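PDB 4HFL: putative cytoplasmic protein from Enterobacter cloacae, which acts as the type VI secretion amidase effector Tae4, probably cleaving amide bonds in the peptidoglycan of rival bacteria. Local coordinates for residues N32-V35 and E36-G39; G43-V46 and Q47-D51; M63-V66 and L67-G71; G85-K88 and K89-F93. All blocks are in the same frame, centred on the assembly; numbering follows the deposited sequence.

The four contacts follow one another along the chain; contact 1 touches contact 2, and contact 4 touches contacts 2 and 3. Contact 1 starts helix 35-42 and contact 2 starts helix 44-52; the two are tied where Q47 NE2 lies 3.0 Å from G39 O, and I50 packs on the first turn of contact 1. The hairpin of contact 4 bridges contacts 2 and 3: its Y91 CB lies 3.9 Å from V46 CG2 of contact 2, and its D87 OD2 takes Y69 OH of contact 3 at 2.7 Å, while N68 ND2 of contact 3 reaches R90 O at 2.8 Å. Contacts 1 and 3 do not touch, their nearest atoms being about 7 Å apart. Contact 3 lies on helix 59-69; in clan CA peptidases the nucleophilic cysteine generally begins a helix.

Contact 1 (N32-V35 and E36-G39); sequences NVNV and EQVG
The N-terminus of helix 35-42 is closed here by an asparagine cap, in which N34 reaches forward to Q37. The amide oxygen N34 OD1 accepts from Q37 N at 3.0 Å with a nearly straight N-H (161°), although the donor stands somewhat off the plane of the amide. The torsion at the cap explains the reach: with chi1 at 64°, CG sits between the backbone N and the carbonyl carbon, and OD1 can reach the N-H of Q37 in the first turn. Behind it the regular helical bonds begin, V38 N to N34 O at 2.9 Å and then G39 N to V35 O. The Q37 chain, bent about its CB-CG bond, passes obliquely beside the cap, its CG 3.4 Å from N34 OD1, and the two amide planes are turned 40° apart.

Immediately before the cap, V33 points to the helix and its CG2 meets V38 CG2 at 3.8 Å. This apolar pair, between the residue before the N-cap and the fourth residue after the N-cap, is a hydrophobic staple. The same methyl of V33 also lies 3.5 Å from Q37 CB, so it wedges between two residues of the turn. On the other flank E36 crosses N34 at about a right angle and lays its CG 3.1 Å from N34 OD1. Its carboxylate folds back over V35, where OE2 comes within 3.3 Å of CG1. V33 O accepts from R62 NH2 of helix 59-69, and the side chain of V35 rests on A58 in the loop leading into that helix.

Contact 2 (G43-V46 and Q47-D51); sequences GGKV and QHNID
K45 folds back along the first turn of helix 44-52 and lies beside H48, the two side chains running in the same direction. Its CG leaves opposite the backbone N (chi1 -175°), and bends at the following three bonds carry the amine round to the imidazole. NZ approaches the ring obliquely, 3.4 Å from H48 ND1, and also comes close to H48 CB, while CE is in contact with the same ring nitrogen. Toward N49 the lysine behaves differently: the aliphatic middle of the chain crosses the amide at a slant, with K45 CD 3.3 Å from N49 ND2, so methylene rather than charge covers the amide.

Round the helix, V46 and I50 run side by side, and V46 CG1 meets I50 CD1 at 3.9 Å. Q47 stands out from the helix with its chain extended and leans toward the helix start, placing NE2 3.7 Å from G43 CA; that amide is held at both ends, NE2 by G39 O and OE1 by K40 NZ. The backbone bonds change along the turn. Q47 N reaches G43 O at 3.2 Å from well above the carbonyl plane, whereas H48 N meets G44 O at 2.9 Å in plane. G43 and G44 both have positive phi (60° and 62°), and with them the chain turns sharply out of helix 35-42 into the next helix.

One side of this turn is covered by strand 82-84, whose V83 touches K45, V46 and N49; I61 of helix 59-69 packs on V46 and I50, and F55 lies against N49 and I50.

Contact 3 (M63-V66 and L67-G71); sequences MSYV and LNYCG
Y65 and Y69, one helical turn apart, overlap obliquely: Y65 CE1 lies 3.6 Å from Y69 CD2, the ring centroids are 4.8 Å apart and the planes differ by 35°. With CG opposite the backbone N (chi1 170°), the Y65 ring stands out from the helix and leans toward its C-terminal end, where Y69 lies. The edge of the Y69 ring also meets Y65 O in its plane, CD2 at 3.4 Å, beside the backbone bond from Y69 N to that same oxygen. Further round, C70 SG lies 3.3 Å from V66 O, and the bond from C70 N to this oxygen is weak (123°) as the helix runs out. Within the preceding turn L67 N binds M63 O at 2.9 Å and L67 CG rests on that carbonyl.

A second shell fixes the polar ends. E30 holds Y65 OH and D87 holds Y69 OH, while the side chain of R27 touches both tyrosines. N68 is gripped by R90 O and V74 N, and S64 OG by P60 O and M92 N. L67 packs on M98 and F101 of helix 95-106. The arrangement belongs to the C-terminal half of helix 59-69, which is probably the counterpart of the helix that begins at the nucleophilic cysteine in clan CA peptidases.

Contact 4 (G85-K88 and K89-F93); sequences GSDK and KRYMF
D87 and Y91 are brought together by their first torsions: chi1 of D87, at 63°, sets CG between the backbone N and the carbonyl carbon, so that the carboxylate turns in toward the strand, while chi1 of Y91, at -69°, directs the phenol back to the turn from the opposite direction. The two segments form the loop and the start of the second strand of the beta hairpin joining strands 82-84 and 90-92, a type I turn from G85 to K88 followed by a G1 beta bulge. K88, with positive phi, takes the bulge position usually filled by glycine, K88 N binds G85 O within the turn, and the chain is closed by G85 N donating to K89 O at 3.2 Å.

The carboxylate works with both oxygens. D87 OD1 accepts from K89 N at 3.0 Å, the N-H coming down on it from above the carboxylate plane and thus pinning the bulge. D87 OD2 accepts a hydrogen bond from Y91 OH at 2.7 Å on its syn side, and Y69 OH of helix 59-69 binds this oxygen too. Two phenols and one backbone N-H would be expected to stabilise the negative charge. Around the carboxylate K89 crosses at about a right angle, its CB and CG both 3.5 Å from D87 OD2, whereas its NZ ends 5.9 Å from that oxygen and makes no contact.

Y91 packs against S64, Y65, N68 and Y69, fastening the hairpin to helix 59-69. The carboxylate and phenol planes are only 22° apart, and D87 OD1 lies in the ring plane at the edge of Y91, 3.4 Å from CE2.

Contact 1 (N32-V35 and E36-G39)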
loop_
_atom_site.group_PDB
_atom_site.type_symbol
_atom_site.label_atom_id
_atom_site.label_comp_id
_atom_site.label_asym_id
_atom_site.label_seq_id
_atom_site.Cartn_x
_atom_site.Cartn_y
_atom_site.Cartn_z
ATOM N N ASN A 32 -1.128 10.887 3.460
ATOM C CA ASN A 32 -2.414 10.785 2.769
ATOM C C ASN A 32 -2.745 12.025 1.939
ATOM O O ASN A 32 -3.776 12.672 2.148
ATOM C CB ASN A 32 -3.559 10.495 3.744
ATOM C CG ASN A 32 -4.841 10.096 3.030
ATOM O OD1 ASN A 32 -4.808 9.656 1.877
ATOM N ND2 ASN A 32 -5.981 10.262 3.704
ATOM N N VAL A 33 -1.866 12.355 1.001
ATOM C CA VAL A 33 -2.147 13.429 0.052
ATOM C C VAL A 33 -1.942 12.913 -1.367
ATOM O O VAL A 33 -1.449 11.795 -1.553
ATOM C CB VAL A 33 -1.257 14.648 0.315
ATOM C CG1 VAL A 33 -1.680 15.339 1.601
ATOM C CG2 VAL A 33 0.191 14.229 0.398
ATOM N N ASN A 34 -2.328 13.710 -2.365
ATOM C CA ASN A 34 -2.138 13.325 -3.766
ATOM C C ASN A 34 -0.656 13.121 -4.110
ATOM O O ASN A 34 0.227 13.627 -3.395
ATOM C CB ASN A 34 -2.785 14.346 -4.717
ATOM C CG ASN A 34 -2.140 15.732 -4.639
ATOM O OD1 ASN A 34 -0.948 15.893 -4.918
ATOM N ND2 ASN A 34 -2.942 16.747 -4.301
ATOM N N VAL A 35 -0.404 12.406 -5.212
ATOM C CA VAL A 35 0.947 11.985 -5.605
ATOM C C VAL A 35 1.982 13.116 -5.649
ATOM O O VAL A 35 3.097 12.973 -5.139
ATOM C CB VAL A 35 0.927 11.188 -6.956
ATOM C CG1 VAL A 35 0.342 12.018 -8.088
ATOM C CG2 VAL A 35 2.323 10.717 -7.332
ATOM N N GLU A 36 1.614 14.245 -6.244
ATOM C CA GLU A 36 2.568 15.337 -6.396
ATOM C C GLU A 36 2.916 15.952 -5.038
ATOM O O GLU A 36 4.062 16.324 -4.798
ATOM C CB GLU A 36 2.089 16.381 -7.423
ATOM C CG GLU A 36 0.569 16.550 -7.554
ATOM C CD GLU A 36 -0.094 15.537 -8.498
ATOM O OE1 GLU A 36 0.385 15.340 -9.641
ATOM O OE2 GLU A 36 -1.116 14.945 -8.094
ATOM N N GLN A 37 1.933 16.014 -4.142
ATOM C CA GLN A 37 2.166 16.442 -2.761
ATOM C C GLN A 37 3.018 15.426 -1.974
ATOM O O GLN A 37 3.836 15.804 -1.109
ATOM C CB GLN A 37 0.828 16.693 -2.054
ATOM C CG GLN A 37 0.126 17.992 -2.448
ATOM C CD GLN A 37 0.842 19.222 -1.929
ATOM O OE1 GLN A 37 1.834 19.668 -2.507
ATOM N NE2 GLN A 37 0.342 19.780 -0.834
ATOM N N VAL A 38 2.825 14.142 -2.291
ATOM C CA VAL A 38 3.624 13.055 -1.719
ATOM C C VAL A 38 5.097 13.202 -2.114
ATOM O O VAL A 38 5.989 12.998 -1.290
ATOM C CB VAL A 38 3.085 11.661 -2.154
ATOM C CG1 VAL A 38 4.062 10.558 -1.812
ATOM C CG2 VAL A 38 1.726 11.376 -1.508
ATOM N N GLY A 39 5.350 13.559 -3.371
ATOM C CA GLY A 39 6.715 13.806 -3.811
ATOM C C GLY A 39 7.275 15.057 -3.165
ATOM O O GLY A 39 8.384 15.064 -2.617
#

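Contact 2 (G43-V46 and Q47-D51)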
loop_
_atom_site.group_PDB
_atom_site.type_symbol
_atom_site.label_atom_id
_atom_site.label_comp_id
_atom_site.label_asym_id
_atom_site.label_seq_id
_atom_site.Cartn_x
_atom_site.Cartn_y
_atom_site.Cartn_z
ATOM N N GLY A 43 10.542 14.282 -0.834
ATOM C CA GLY A 43 11.736 14.835 -1.454
ATOM C C GLY A 43 12.506 13.867 -2.340
ATOM O O GLY A 43 12.011 12.784 -2.664
ATOM N N GLY A 44 13.713 14.270 -2.740
ATOM C CA GLY A 44 14.648 13.397 -3.438
ATOM C C GLY A 44 14.220 12.844 -4.788
ATOM O O GLY A 44 13.514 13.508 -5.560
ATOM N N LYS A 45 14.660 11.620 -5.079
ATOM C CA LYS A 45 14.354 10.967 -6.355
ATOM C C LYS A 45 12.875 10.607 -6.499
ATOM O O LYS A 45 12.346 10.526 -7.609
ATOM C CB LYS A 45 15.238 9.728 -6.553
ATOM C CG LYS A 45 15.083 9.036 -7.911
ATOM C CD LYS A 45 15.095 10.016 -9.111
ATOM C CE LYS A 45 16.418 10.776 -9.283
ATOM N NZ LYS A 45 16.455 12.065 -8.530
ATOM N N VAL A 46 12.207 10.393 -5.372
ATOM C CA VAL A 46 10.764 10.196 -5.393
ATOM C C VAL A 46 10.065 11.450 -5.944
ATOM O O VAL A 46 9.229 11.352 -6.855
ATOM C CB VAL A 46 10.229 9.821 -3.996
ATOM C CG1 VAL A 46 8.714 9.813 -3.994
ATOM C CG2 VAL A 46 10.763 8.456 -3.575
ATOM N N GLN A 47 10.433 12.621 -5.413
ATOM C CA GLN A 47 9.873 13.889 -5.888
ATOM C C GLN A 47 10.256 14.163 -7.332
ATOM O O GLN A 47 9.433 14.625 -8.125
ATOM C CB GLN A 47 10.317 15.076 -5.024
ATOM C CG GLN A 47 10.056 16.412 -5.724
ATOM C CD GLN A 47 10.174 17.621 -4.823
ATOM O OE1 GLN A 47 10.418 18.735 -5.293
ATOM N NE2 GLN A 47 9.981 17.418 -3.527
ATOM N N HIS A 48 11.514 13.896 -7.662
ATOM C CA HIS A 48 11.978 14.070 -9.034
ATOM C C HIS A 48 11.162 13.241 -10.035
ATOM O O HIS A 48 10.683 13.762 -11.060
ATOM C CB HIS A 48 13.452 13.694 -9.128
ATOM C CG HIS A 48 14.039 13.905 -10.484
ATOM N ND1 HIS A 48 14.612 12.885 -11.211
ATOM C CD2 HIS A 48 14.139 15.017 -11.248
ATOM C CE1 HIS A 48 15.048 13.363 -12.364
ATOM N NE2 HIS A 48 14.772 14.655 -12.412
ATOM N N ASN A 49 10.999 11.952 -9.746
ATOM C CA ASN A 49 10.277 11.081 -10.671
ATOM C C ASN A 49 8.782 11.394 -10.704
ATOM O O ASN A 49 8.137 11.274 -11.747
ATOM C CB ASN A 49 10.547 9.604 -10.374
ATOM C CG ASN A 49 11.991 9.214 -10.634
ATOM O OD1 ASN A 49 12.656 9.789 -11.492
ATOM N ND2 ASN A 49 12.482 8.233 -9.890
ATOM N N ILE A 50 8.238 11.817 -9.564
ATOM C CA ILE A 50 6.863 12.321 -9.538
ATOM C C ILE A 50 6.666 13.571 -10.433
ATOM O O ILE A 50 5.702 13.643 -11.196
ATOM C CB ILE A 50 6.385 12.569 -8.088
ATOM C CG1 ILE A 50 6.042 11.225 -7.427
ATOM C CG2 ILE A 50 5.187 13.505 -8.054
ATOM C CD1 ILE A 50 5.676 11.319 -5.971
ATOM N N ASP A 51 7.588 14.528 -10.344
ATOM C CA ASP A 51 7.535 15.769 -11.130
ATOM C C ASP A 51 7.771 15.521 -12.620
ATOM O O ASP A 51 7.279 16.274 -13.463
ATOM C CB ASP A 51 8.575 16.787 -10.631
ATOM C CG ASP A 51 8.253 17.348 -9.251
ATOM O OD1 ASP A 51 7.099 17.221 -8.781
ATOM O OD2 ASP A 51 9.170 17.939 -8.636
#

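Contact 3 (M63-V66 and L67-G71)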
loop_
_atom_site.group_PDB
_atom_site.type_symbol
_atom_site.label_atom_id
_atom_site.label_comp_id
_atom_site.label_asym_id
_atom_site.label_seq_id
_atom_site.Cartn_x
_atom_site.Cartn_y
_atom_site.Cartn_z
ATOM N N MET A 63 2.747 3.364 0.868
ATOM C CA MET A 63 2.911 2.122 1.633
ATOM C C MET A 63 4.373 1.804 1.965
ATOM O O MET A 63 4.677 1.202 3.011
ATOM C CB MET A 63 2.273 0.967 0.873
ATOM C CG MET A 63 0.755 1.037 0.843
ATOM S SD MET A 63 -0.072 1.187 2.461
ATOM C CE MET A 63 0.786 -0.057 3.448
ATOM N N SER A 64 5.275 2.208 1.072
ATOM C CA SER A 64 6.712 2.083 1.330
ATOM C C SER A 64 7.105 2.954 2.506
ATOM O O SER A 64 7.905 2.534 3.353
ATOM C CB SER A 64 7.521 2.485 0.088
ATOM O OG SER A 64 7.276 1.584 -0.986
ATOM N N TYR A 65 6.554 4.171 2.569
ATOM C CA TYR A 65 6.846 5.067 3.701
ATOM C C TYR A 65 6.335 4.446 5.013
ATOM O O TYR A 65 7.055 4.405 6.036
ATOM C CB TYR A 65 6.237 6.462 3.464
ATOM C CG TYR A 65 6.284 7.384 4.672
ATOM C CD1 TYR A 65 7.401 8.167 4.927
ATOM C CD2 TYR A 65 5.207 7.480 5.549
ATOM C CE1 TYR A 65 7.454 9.007 6.022
ATOM C CE2 TYR A 65 5.256 8.320 6.663
ATOM C CZ TYR A 65 6.381 9.082 6.891
ATOM O OH TYR A 65 6.445 9.928 7.989
ATOM N N VAL A 66 5.096 3.946 4.979
ATOM C CA VAL A 66 4.516 3.295 6.161
ATOM C C VAL A 66 5.386 2.143 6.645
ATOM O O VAL A 66 5.736 2.075 7.830
ATOM C CB VAL A 66 3.071 2.785 5.881
ATOM C CG1 VAL A 66 2.592 1.851 6.991
ATOM C CG2 VAL A 66 2.120 3.969 5.724
ATOM N N LEU A 67 5.728 1.233 5.737
ATOM C CA LEU A 67 6.544 0.077 6.113
ATOM C C LEU A 67 7.917 0.503 6.626
ATOM O O LEU A 67 8.387 -0.028 7.619
ATOM C CB LEU A 67 6.701 -0.883 4.945
ATOM C CG LEU A 67 5.414 -1.587 4.499
ATOM C CD1 LEU A 67 5.663 -2.397 3.252
ATOM C CD2 LEU A 67 4.915 -2.481 5.602
ATOM N N ASN A 68 8.546 1.473 5.963
ATOM C CA ASN A 68 9.883 1.928 6.348
ATOM C C ASN A 68 9.891 2.483 7.742
ATOM O O ASN A 68 10.828 2.243 8.512
ATOM C CB ASN A 68 10.400 3.020 5.384
ATOM C CG ASN A 68 11.061 2.444 4.138
ATOM O OD1 ASN A 68 11.733 1.403 4.196
ATOM N ND2 ASN A 68 10.872 3.120 2.998
ATOM N N TYR A 69 8.859 3.252 8.076
ATOM C CA TYR A 69 8.886 3.910 9.382
ATOM C C TYR A 69 8.217 3.111 10.499
ATOM O O TYR A 69 8.234 3.517 11.663
ATOM C CB TYR A 69 8.389 5.352 9.267
ATOM C CG TYR A 69 9.446 6.233 8.636
ATOM C CD1 TYR A 69 10.344 6.939 9.417
ATOM C CD2 TYR A 69 9.571 6.321 7.257
ATOM C CE1 TYR A 69 11.332 7.737 8.838
ATOM C CE2 TYR A 69 10.545 7.114 6.670
ATOM C CZ TYR A 69 11.422 7.817 7.465
ATOM O OH TYR A 69 12.391 8.596 6.868
ATOM N N CYS A 70 7.668 1.949 10.141
ATOM C CA CYS A 70 7.124 1.018 11.128
ATOM C C CYS A 70 8.083 -0.155 11.358
ATOM O O CYS A 70 7.751 -1.113 12.052
ATOM C CB CYS A 70 5.745 0.509 10.690
ATOM S SG CYS A 70 4.454 1.749 10.903
ATOM N N GLY A 71 9.274 -0.075 10.774
ATOM C CA GLY A 71 10.320 -1.043 11.072
ATOM C C GLY A 71 10.363 -2.240 10.141
ATOM O O GLY A 71 10.899 -3.287 10.521
#

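Contact 4 (G85-K88 and K89-F93)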
loop_
_atom_site.group_PDB
_atom_site.type_symbol
_atom_site.label_atom_id
_atom_site.label_comp_id
_atom_site.label_asym_id
_atom_site.label_seq_id
_atom_site.Cartn_x
_atom_site.Cartn_y
_atom_site.Cartn_z
ATOM N N GLY A 85 14.277 8.238 -1.284
ATOM C CA GLY A 85 13.817 9.577 -0.972
ATOM C C GLY A 85 15.001 10.309 -0.372
ATOM O O GLY A 85 16.091 9.733 -0.269
ATOM N N SER A 86 14.800 11.553 0.053
ATOM C CA SER A 86 15.891 12.328 0.630
ATOM C C SER A 86 16.281 11.787 2.002
ATOM O O SER A 86 17.189 12.307 2.642
ATOM C CB SER A 86 15.504 13.802 0.738
ATOM O OG SER A 86 14.442 13.978 1.660
ATOM N N ASP A 87 15.588 10.739 2.447
ATOM C CA ASP A 87 15.879 10.104 3.732
ATOM C C ASP A 87 16.811 8.896 3.580
ATOM O O ASP A 87 17.210 8.292 4.578
ATOM C CB ASP A 87 14.578 9.697 4.447
ATOM C CG ASP A 87 13.780 8.647 3.673
ATOM O OD1 ASP A 87 14.107 8.388 2.494
ATOM O OD2 ASP A 87 12.812 8.085 4.242
ATOM N N LYS A 88 17.145 8.567 2.331
ATOM C CA LYS A 88 18.049 7.460 1.984
ATOM C C LYS A 88 17.385 6.095 2.192
ATOM O O LYS A 88 18.041 5.042 2.132
ATOM C CB LYS A 88 19.395 7.560 2.722
ATOM C CG LYS A 88 20.033 8.965 2.707
ATOM C CD LYS A 88 21.164 9.061 3.729
ATOM C CE LYS A 88 21.568 10.514 4.042
ATOM N NZ LYS A 88 22.279 11.201 2.919
ATOM N N LYS A 89 16.074 6.117 2.420
ATOM C CA LYS A 89 15.302 4.878 2.495
ATOM C C LYS A 89 14.719 4.537 1.118
ATOM O O LYS A 89 14.535 5.428 0.280
ATOM C CB LYS A 89 14.217 4.971 3.580
ATOM C CG LYS A 89 14.786 5.313 4.970
ATOM C CD LYS A 89 13.813 4.994 6.095
ATOM C CE LYS A 89 14.482 5.135 7.462
ATOM N NZ LYS A 89 15.640 4.204 7.643
ATOM N N ARG A 90 14.449 3.251 0.889
ATOM C CA ARG A 90 13.963 2.785 -0.409
ATOM C C ARG A 90 12.437 2.819 -0.546
ATOM O O ARG A 90 11.695 2.474 0.387
ATOM C CB ARG A 90 14.496 1.378 -0.709
ATOM C CG ARG A 90 16.012 1.317 -0.894
ATOM C CD ARG A 90 16.525 -0.107 -0.743
ATOM N NE ARG A 90 17.957 -0.213 -1.024
ATOM C CZ ARG A 90 18.916 -0.075 -0.108
ATOM N NH1 ARG A 90 18.598 0.183 1.157
ATOM N NH2 ARG A 90 20.194 -0.189 -0.457
ATOM N N TYR A 91 11.980 3.236 -1.725
ATOM C CA TYR A 91 10.563 3.381 -2.009
ATOM C C TYR A 91 10.193 2.659 -3.299
ATOM O O TYR A 91 10.811 2.900 -4.350
ATOM C CB TYR A 91 10.208 4.872 -2.091
ATOM C CG TYR A 91 10.298 5.550 -0.740
ATOM C CD1 TYR A 91 9.201 5.602 0.106
ATOM C CD2 TYR A 91 11.490 6.113 -0.299
ATOM C CE1 TYR A 91 9.288 6.216 1.361
ATOM C CE2 TYR A 91 11.579 6.725 0.941
ATOM C CZ TYR A 91 10.477 6.767 1.765
ATOM O OH TYR A 91 10.568 7.380 2.998
ATOM N N MET A 92 9.217 1.752 -3.208
ATOM C CA MET A 92 8.671 1.091 -4.395
ATOM C C MET A 92 7.695 2.048 -5.059
ATOM O O MET A 92 7.077 2.867 -4.376
ATOM C CB MET A 92 7.946 -0.218 -4.041
ATOM C CG MET A 92 8.768 -1.245 -3.263
ATOM S SD MET A 92 7.905 -2.840 -3.062
ATOM C CE MET A 92 9.050 -3.606 -1.898
ATOM N N PHE A 93 7.561 1.953 -6.384
ATOM C CA PHE A 93 6.699 2.863 -7.126
ATOM C C PHE A 93 5.747 2.099 -8.072
ATOM O O PHE A 93 4.956 2.719 -8.791
ATOM C CB PHE A 93 7.535 3.898 -7.889
ATOM C CG PHE A 93 8.536 3.291 -8.834
ATOM C CD1 PHE A 93 8.182 3.012 -10.151
ATOM C CD2 PHE A 93 9.822 2.994 -8.407
ATOM C CE1 PHE A 93 9.093 2.453 -11.032
ATOM C CE2 PHE A 93 10.743 2.441 -9.281
ATOM C CZ PHE A 93 10.372 2.162 -10.600
#